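Local coordinates for protein ricin B-related lectin (Polyporus squamosus, PDB 3PHZ) that probably acts as a carbohydrate-binding lectin, holding a galactose and a sialic acid residue in one site and binding calcium ions in another, at residues S32-I37 and A83-R88. Sequence-based numbering, arbitrary orientation.
Sequences SPDVII and AIIGYR. With GAL (beta-D-galactopyranose), chain C; SIA (N-acetyl-alpha-neuraminic acid), chain E.
Ser32 and Ile85 lie side by side where a loop leans on a strand, and together they illustrate how a beta-trefoil lectin builds a sugar site from segments distant in sequence. The side chain of Ile85 can be read outward from the backbone. Its CB packs against the carbonyl of Pro33, and there the chain divides. CG2, lying anti to the carbonyl carbon, meets Asp34 OD1 at 3.6 Å and has O8 of the sialic acid nearby. CG1 lies between the backbone N and the carbonyl carbon (chi1 62°), and the extended chain beyond it carries CD1 to 3.7 Å from Ser32 CB, with C6 of galactose as close. One isoleucine therefore touches both sugars.

Ser32 contributes the polar grip: OG donates to the sialic acid carboxylate oxygen O1A at 2.6 Å, while the backbone N reaches O8 of the same sugar and, weakly, O1A. The same OG sits at the edge of the Tyr87 ring, in its plane, 3.3 Å from CD1. Galactose C4 lies over the centre of one face of that ring, 3.6 Å above the ring plane, a CH-pi arrangement familiar from galactose-binding lectins.

Behind the sugars, Gly86 N bonds to Pro33 O (2.9 Å) and Val35 N to Ile84 O, forming a single bridge at Asp34 and Ile85. Val35 CG2 packs on Ile84 CG2, and both side chains also rest on Val130 of strand 129-133. Strand 82-87 runs between strands 70-73 and 129-133, while strand 35-39 pairs with strand 19-23, so the bridge links a two-stranded antiparallel sheet to a four-stranded one.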
loop_
_atom_site.group_PDB
_atom_site.type_symbol
_atom_site.label_atom_id
_atom_site.label_comp_id
_atom_site.label_asym_id
_atom_site.label_seq_id
_atom_site.Cartn_x
_atom_site.Cartn_y
_atom_site.Cartn_z
ATOM N N SER A 32 -29.325 25.313 -3.870
ATOM C CA SER A 32 -27.997 24.764 -3.581
ATOM C C SER A 32 -27.711 24.798 -2.086
ATOM O O SER A 32 -28.304 25.599 -1.373
ATOM C CB SER A 32 -26.961 25.561 -4.350
ATOM O OG SER A 32 -27.205 25.426 -5.731
ATOM N N PRO A 33 -26.768 23.963 -1.600
ATOM C CA PRO A 33 -26.404 24.042 -0.152
ATOM C C PRO A 33 -25.734 25.372 0.173
ATOM O O PRO A 33 -24.939 25.862 -0.627
ATOM C CB PRO A 33 -25.399 22.899 0.047
ATOM C CG PRO A 33 -24.849 22.574 -1.343
ATOM C CD PRO A 33 -25.964 22.975 -2.351
ATOM N N ASP A 34 -26.049 25.962 1.323
ATOM C CA ASP A 34 -25.395 27.215 1.721
ATOM C C ASP A 34 -24.062 26.959 2.360
ATOM O O ASP A 34 -23.871 25.926 3.023
ATOM C CB ASP A 34 -26.237 27.946 2.742
ATOM C CG ASP A 34 -27.540 28.442 2.160
ATOM O OD1 ASP A 34 -27.561 28.888 0.995
ATOM O OD2 ASP A 34 -28.536 28.343 2.894
ATOM N N VAL A 35 -23.140 27.906 2.193
ATOM C CA VAL A 35 -21.995 27.992 3.100
ATOM C C VAL A 35 -22.586 28.453 4.443
ATOM O O VAL A 35 -23.410 29.401 4.503
ATOM C CB VAL A 35 -20.980 28.999 2.545
ATOM C CG1 VAL A 35 -19.797 29.292 3.526
ATOM C CG2 VAL A 35 -20.445 28.470 1.123
ATOM N N ILE A 36 -22.204 27.757 5.511
ATOM C CA ILE A 36 -22.751 28.018 6.827
ATOM C C ILE A 36 -21.662 28.121 7.880
ATOM O O ILE A 36 -20.469 27.836 7.645
ATOM C CB ILE A 36 -23.725 26.837 7.268
ATOM C CG1 ILE A 36 -22.977 25.484 7.307
ATOM C CG2 ILE A 36 -24.905 26.781 6.357
ATOM C CD1 ILE A 36 -23.641 24.402 8.262
ATOM N N ILE A 37 -22.020 28.621 9.067
ATOM C CA ILE A 37 -21.088 28.586 10.173
ATOM C C ILE A 37 -21.047 27.220 10.786
ATOM O O ILE A 37 -21.972 26.456 10.636
ATOM C CB ILE A 37 -21.455 29.589 11.240
ATOM C CG1 ILE A 37 -22.889 29.333 11.723
ATOM C CG2 ILE A 37 -21.238 30.989 10.684
ATOM C CD1 ILE A 37 -23.227 30.155 12.976
ATOM N N ALA A 83 -27.177 34.977 -0.729
ATOM C CA ALA A 83 -26.565 33.760 -0.194
ATOM C C ALA A 83 -25.227 33.401 -0.844
ATOM O O ALA A 83 -25.038 33.579 -2.074
ATOM C CB ALA A 83 -27.530 32.600 -0.328
ATOM N N ILE A 84 -24.295 32.907 -0.012
ATOM C CA ILE A 84 -23.067 32.270 -0.526
ATOM C C ILE A 84 -23.407 30.792 -0.451
ATOM O O ILE A 84 -23.797 30.275 0.634
ATOM C CB ILE A 84 -21.807 32.555 0.380
ATOM C CG1 ILE A 84 -21.566 34.045 0.667
ATOM C CG2 ILE A 84 -20.545 31.883 -0.215
ATOM C CD1 ILE A 84 -21.408 34.863 -0.539
ATOM N N ILE A 85 -23.229 30.090 -1.562
ATOM C CA ILE A 85 -23.588 28.688 -1.695
ATOM C C ILE A 85 -22.383 27.828 -2.183
ATOM O O ILE A 85 -21.351 28.380 -2.575
ATOM C CB ILE A 85 -24.810 28.557 -2.717
ATOM C CG1 ILE A 85 -24.390 29.079 -4.098
ATOM C CG2 ILE A 85 -25.997 29.399 -2.191
ATOM C CD1 ILE A 85 -25.386 28.819 -5.265
ATOM N N GLY A 86 -22.550 26.495 -2.186
ATOM C CA GLY A 86 -21.608 25.588 -2.823
ATOM C C GLY A 86 -22.221 25.208 -4.169
ATOM O O GLY A 86 -23.325 24.661 -4.218
ATOM N N TYR A 87 -21.518 25.480 -5.259
ATOM C CA TYR A 87 -22.100 25.186 -6.588
ATOM C C TYR A 87 -21.111 24.456 -7.526
ATOM O O TYR A 87 -19.884 24.603 -7.415
ATOM C CB TYR A 87 -22.570 26.517 -7.195
ATOM C CG TYR A 87 -23.597 26.413 -8.333
ATOM C CD1 TYR A 87 -24.927 26.058 -8.069
ATOM C CD2 TYR A 87 -23.218 26.616 -9.643
ATOM C CE1 TYR A 87 -25.876 25.962 -9.095
ATOM C CE2 TYR A 87 -24.148 26.519 -10.696
ATOM C CZ TYR A 87 -25.461 26.181 -10.413
ATOM O OH TYR A 87 -26.391 26.108 -11.469
ATOM N N ARG A 88 -21.632 23.709 -8.502
ATOM C CA ARG A 88 -20.744 23.025 -9.425
ATOM C C ARG A 88 -19.853 24.048 -10.171
ATOM O O ARG A 88 -20.274 25.229 -10.340
ATOM C CB ARG A 88 -21.616 22.206 -10.401
ATOM C CG ARG A 88 -22.556 23.047 -11.196
ATOM C CD ARG A 88 -23.217 22.182 -12.255
ATOM N NE ARG A 88 -23.871 23.028 -13.239
ATOM C CZ ARG A 88 -25.120 23.464 -13.133
ATOM N NH1 ARG A 88 -25.877 23.129 -12.074
ATOM N NH2 ARG A 88 -25.614 24.234 -14.089
HETATM C C1 GAL C . -26.780 30.965 -11.489
HETATM C C2 GAL C . -25.256 31.108 -11.405
HETATM C C3 GAL C . -24.532 30.008 -10.579
HETATM C C4 GAL C . -25.204 29.865 -9.224
HETATM C C5 GAL C . -26.699 29.676 -9.471
HETATM C C6 GAL C . -27.521 29.594 -8.223
HETATM O O2 GAL C . -24.683 31.139 -12.688
HETATM O O3 GAL C . -23.157 30.372 -10.453
HETATM O O4 GAL C . -25.038 31.017 -8.414
HETATM O O5 GAL C . -27.229 30.791 -10.169
HETATM O O6 GAL C . -28.807 29.237 -8.731
HETATM C C1 SIA E . -29.580 27.110 -7.503
HETATM C C2 SIA E . -30.322 28.371 -7.997
HETATM C C3 SIA E . -31.666 28.014 -8.669
HETATM C C4 SIA E . -32.952 28.327 -7.879
HETATM C C5 SIA E . -32.834 29.088 -6.543
HETATM C C6 SIA E . -31.396 29.088 -5.949
HETATM C C7 SIA E . -31.207 30.052 -4.762
HETATM C C8 SIA E . -29.777 29.956 -4.148
HETATM C C9 SIA E . -29.635 30.745 -2.844
HETATM C C10 SIA E . -34.851 29.148 -5.090
HETATM C C11 SIA E . -35.869 28.390 -4.225
HETATM N N5 SIA E . -33.850 28.476 -5.679
HETATM O O1A SIA E . -29.016 27.126 -6.380
HETATM O O1B SIA E . -29.522 26.085 -8.222
HETATM O O4 SIA E . -33.834 29.083 -8.721
HETATM O O6 SIA E . -30.405 29.389 -6.959
HETATM O O7 SIA E . -31.425 31.392 -5.225
HETATM O O8 SIA E . -29.346 28.598 -3.915
HETATM O O9 SIA E . -30.414 30.151 -1.793
HETATM O O10 SIA E . -34.938 30.364 -5.223
#